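Local coordinates for protein putative methyltransferase (PDB 7DMB) that probably transfers a methyl group from S-adenosylmethionine as a trans-acting partner of a polyketide synthase in calbistrin biosynthesis, at residues Met73-Lys78 with Tyr90-Ala95. Residues are numbered along the deposited sequence; the frame is centred on the assembly and turned at random.
Sequences MQEKLK and YRNWLA
Arg-91 reaches from helix 85-101 across Leu-77 to the backbone of helix 56-79, and its side chain is worth following outward. CB lies 4.2 Å from CD2 of Leu-77, and CG faces the end of Lys-78. CD touches NZ of Lys-78 at 3.2 Å and CD of the same lysine at 3.5 Å, with CB of Leu-77 a little farther off. A bend at chi3 (69°) then turns the guanidinium toward the backbone, where NH1 donates to Leu-77 O at 2.8 Å. That oxygen lies almost in the guanidinium plane, while the donor stands 28° off the carbonyl plane. NH1 also bonds Ala-80 O, so two carbonyls near the C-terminal end of helix 56-79 hold the group. NZ of Lys-78, an exposed residue, comes within 3.5 Å of NE of Arg-91, a close pair of like charges.

Deeper in, Leu-77 CD1 and the CE methyl of Met-73 both meet CD2 of Leu-94. Bent at its last torsion, the Met-73 chain also brings CE to the edge of the Tyr-90 ring, near its plane and 3.7 Å from OH. That hydroxyl bonds Phe-322 O, and Val-153 of helix 140-157 packs on both Met-73 and Leu-77. Gln-74 folds back, its NE2 bonding Ala-70 O in its own helix while lying against Leu-94 CG. Its OE1 accepts from a water, 2.7 Å away, that also donates to Arg-91 O, bridging the helices.

The axes of segments 73-78 and 90-95 run at 148°, 10.5 Å apart at closest approach: a roughly antiparallel helical hairpin, its two arms joined by a short connection, within the helical region away from the S-adenosyl-L-homocysteine site of the Rossmann-like methyltransferase fold.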
ATOM      1  N   MET A  73      -6.837  23.739   3.780  1.00 17.88           N
ATOM      2  CA  MET A  73      -5.644  23.762   4.616  1.00 15.02           C
ATOM      3  C   MET A  73      -4.719  24.938   4.338  1.00 14.43           C
ATOM      4  O   MET A  73      -3.834  25.213   5.156  1.00 17.08           O
ATOM      5  CB  MET A  73      -4.854  22.467   4.428  1.00 16.91           C
ATOM      6  CG  MET A  73      -5.430  21.305   5.196  1.00 16.36           C
ATOM      7  SD  MET A  73      -4.990  19.738   4.425  1.00 19.74           S
ATOM      8  CE  MET A  73      -3.322  19.543   5.062  1.00 15.50           C
ATOM      9  N   GLN A  74      -4.899  25.630   3.216  1.00 13.29           N
ATOM     10  CA  GLN A  74      -3.895  26.591   2.763  1.00 21.71           C
ATOM     11  C   GLN A  74      -3.666  27.689   3.795  1.00 16.57           C
ATOM     12  O   GLN A  74      -2.532  27.926   4.227  1.00 17.61           O
ATOM     13  CB  GLN A  74      -4.309  27.187   1.413  1.00 11.78           C
ATOM     14  CG  GLN A  74      -4.342  26.142   0.303  1.00 14.13           C
ATOM     15  CD  GLN A  74      -3.012  25.417   0.146  1.00 20.53           C
ATOM     16  OE1 GLN A  74      -1.961  26.058  -0.017  1.00 19.45           O
ATOM     17  NE2 GLN A  74      -3.045  24.074   0.185  1.00 14.32           N
ATOM     18  N   GLU A  75      -4.733  28.372   4.209  1.00 17.52           N
ATOM     19  CA  GLU A  75      -4.550  29.480   5.140  1.00 19.77           C
ATOM     20  C   GLU A  75      -4.089  28.976   6.499  1.00 23.78           C
ATOM     21  O   GLU A  75      -3.281  29.632   7.168  1.00 23.07           O
ATOM     22  CB  GLU A  75      -5.847  30.291   5.271  1.00 26.56           C
ATOM     23  CG  GLU A  75      -5.662  31.546   6.132  1.00 38.88           C
ATOM     24  CD  GLU A  75      -6.941  32.342   6.341  1.00 51.76           C
ATOM     25  OE1 GLU A  75      -7.886  32.199   5.534  1.00 46.28           O
ATOM     26  OE2 GLU A  75      -6.994  33.120   7.321  1.00 59.54           O
ATOM     27  N   LYS A  76      -4.561  27.795   6.894  1.00 18.16           N
ATOM     28  CA  LYS A  76      -4.140  27.201   8.154  1.00 23.57           C
ATOM     29  C   LYS A  76      -2.645  26.887   8.133  1.00 22.17           C
ATOM     30  O   LYS A  76      -1.914  27.207   9.081  1.00 23.55           O
ATOM     31  CB  LYS A  76      -4.970  25.936   8.409  1.00 23.76           C
ATOM     32  CG  LYS A  76      -5.414  25.751   9.842  1.00 30.05           C
ATOM     33  CD  LYS A  76      -6.346  24.547  10.023  1.00 37.43           C
ATOM     34  CE  LYS A  76      -6.041  23.809  11.328  1.00 37.67           C
ATOM     35  NZ  LYS A  76      -7.047  22.797  11.635  1.00 27.79           N
ATOM     36  N   LEU A  77      -2.172  26.288   7.041  1.00 20.64           N
ATOM     37  CA  LEU A  77      -0.767  25.911   6.955  1.00 20.44           C
ATOM     38  C   LEU A  77       0.141  27.133   6.988  1.00 21.19           C
ATOM     39  O   LEU A  77       1.185  27.118   7.647  1.00 23.88           O
ATOM     40  CB  LEU A  77      -0.526  25.095   5.686  1.00 22.63           C
ATOM     41  CG  LEU A  77      -0.467  23.584   5.940  1.00 20.49           C
ATOM     42  CD1 LEU A  77      -0.331  22.824   4.643  1.00 21.00           C
ATOM     43  CD2 LEU A  77       0.686  23.276   6.878  1.00 16.64           C
ATOM     44  N   LYS A  78      -0.253  28.212   6.304  1.00 22.87           N
ATOM     45  CA  LYS A  78       0.642  29.357   6.157  1.00 23.28           C
ATOM     46  C   LYS A  78       0.835  30.105   7.474  1.00 23.19           C
ATOM     47  O   LYS A  78       1.938  30.571   7.771  1.00 26.22           O
ATOM     48  CB  LYS A  78       0.106  30.290   5.073  1.00 30.38           C
ATOM     49  CG  LYS A  78       0.125  29.692   3.669  1.00 39.04           C
ATOM     50  CD  LYS A  78       1.302  28.721   3.448  1.00 32.24           C
ATOM     51  CE  LYS A  78       2.632  29.474   3.182  1.00 34.98           C
ATOM     52  NZ  LYS A  78       3.788  28.625   2.766  1.00 28.79           N
ATOM     53  N   TYR A  90       6.030  19.682   3.007  1.00 18.17           N
ATOM     54  CA  TYR A  90       4.625  19.373   2.757  1.00 17.63           C
ATOM     55  C   TYR A  90       3.820  20.638   2.485  1.00 17.54           C
ATOM     56  O   TYR A  90       3.027  20.686   1.534  1.00 17.93           O
ATOM     57  CB  TYR A  90       4.038  18.605   3.945  1.00 15.37           C
ATOM     58  CG  TYR A  90       2.596  18.174   3.773  1.00 13.54           C
ATOM     59  CD1 TYR A  90       2.280  17.005   3.093  1.00 16.56           C
ATOM     60  CD2 TYR A  90       1.551  18.926   4.305  1.00 12.93           C
ATOM     61  CE1 TYR A  90       0.958  16.587   2.939  1.00 12.09           C
ATOM     62  CE2 TYR A  90       0.228  18.515   4.163  1.00 14.19           C
ATOM     63  CZ  TYR A  90      -0.065  17.341   3.477  1.00 14.03           C
ATOM     64  OH  TYR A  90      -1.372  16.915   3.324  1.00  8.88           O
ATOM     65  N   ARG A  91       3.997  21.666   3.326  1.00 17.02           N
ATOM     66  CA  ARG A  91       3.361  22.959   3.079  1.00 15.11           C
ATOM     67  C   ARG A  91       3.714  23.490   1.686  1.00 20.02           C
ATOM     68  O   ARG A  91       2.829  23.882   0.914  1.00 18.14           O
ATOM     69  CB  ARG A  91       3.768  23.966   4.162  1.00 16.85           C
ATOM     70  CG  ARG A  91       3.361  25.418   3.846  1.00 21.90           C
ATOM     71  CD  ARG A  91       3.371  26.365   5.061  1.00 21.01           C
ATOM     72  NE  ARG A  91       4.716  26.651   5.561  1.00 24.33           N
ATOM     73  CZ  ARG A  91       4.979  27.184   6.753  1.00 23.36           C
ATOM     74  NH1 ARG A  91       3.990  27.517   7.573  1.00 18.02           N
ATOM     75  NH2 ARG A  91       6.239  27.386   7.124  1.00 27.19           N
ATOM     76  N   ASN A  92       5.007  23.489   1.342  1.00 19.42           N
ATOM     77  CA  ASN A  92       5.431  23.956   0.023  1.00 19.71           C
ATOM     78  C   ASN A  92       4.824  23.106  -1.084  1.00 20.04           C
ATOM     79  O   ASN A  92       4.302  23.635  -2.071  1.00 16.42           O
ATOM     80  CB  ASN A  92       6.958  23.945  -0.077  1.00 20.04           C
ATOM     81  CG  ASN A  92       7.607  25.033   0.765  1.00 26.72           C
ATOM     82  OD1 ASN A  92       6.964  26.023   1.145  1.00 23.59           O
ATOM     83  ND2 ASN A  92       8.891  24.858   1.058  1.00 25.82           N
ATOM     84  N   TRP A  93       4.898  21.774  -0.940  1.00 18.35           N
ATOM     85  CA  TRP A  93       4.266  20.887  -1.914  1.00 17.61           C
ATOM     86  C   TRP A  93       2.769  21.156  -2.021  1.00 16.86           C
ATOM     87  O   TRP A  93       2.224  21.244  -3.128  1.00 18.12           O
ATOM     88  CB  TRP A  93       4.504  19.413  -1.551  1.00 17.56           C
ATOM     89  CG  TRP A  93       3.663  18.506  -2.409  1.00 16.16           C
ATOM     90  CD1 TRP A  93       3.909  18.150  -3.705  1.00 17.94           C
ATOM     91  CD2 TRP A  93       2.415  17.899  -2.058  1.00 15.67           C
ATOM     92  NE1 TRP A  93       2.904  17.341  -4.174  1.00 18.37           N
ATOM     93  CE2 TRP A  93       1.971  17.175  -3.186  1.00 18.95           C
ATOM     94  CE3 TRP A  93       1.633  17.891  -0.902  1.00 17.10           C
ATOM     95  CZ2 TRP A  93       0.783  16.450  -3.188  1.00 19.62           C
ATOM     96  CZ3 TRP A  93       0.454  17.154  -0.905  1.00 22.52           C
ATOM     97  CH2 TRP A  93       0.042  16.448  -2.038  1.00 17.01           C
ATOM     98  N   LEU A  94       2.080  21.283  -0.886  1.00 17.62           N
ATOM     99  CA  LEU A  94       0.632  21.467  -0.947  1.00 18.94           C
ATOM    100  C   LEU A  94       0.261  22.796  -1.604  1.00 14.56           C
ATOM    101  O   LEU A  94      -0.703  22.851  -2.369  1.00 16.41           O
ATOM    102  CB  LEU A  94       0.011  21.358   0.447  1.00 18.65           C
ATOM    103  CG  LEU A  94      -1.479  20.978   0.418  1.00 17.28           C
ATOM    104  CD1 LEU A  94      -1.701  19.775  -0.439  1.00 20.42           C
ATOM    105  CD2 LEU A  94      -2.021  20.739   1.802  1.00 18.42           C
ATOM    106  N   ALA A  95       1.017  23.869  -1.329  1.00 17.56           N
ATOM    107  CA  ALA A  95       0.788  25.144  -2.012  1.00 19.76           C
ATOM    108  C   ALA A  95       0.917  25.003  -3.523  1.00 17.45           C
ATOM    109  O   ALA A  95       0.177  25.645  -4.275  1.00 18.29           O
ATOM    110  CB  ALA A  95       1.768  26.214  -1.521  1.00 16.82           C
TER
HETATM  111  O   HOH W   1       0.060  25.018   1.463  1.00 23.61           O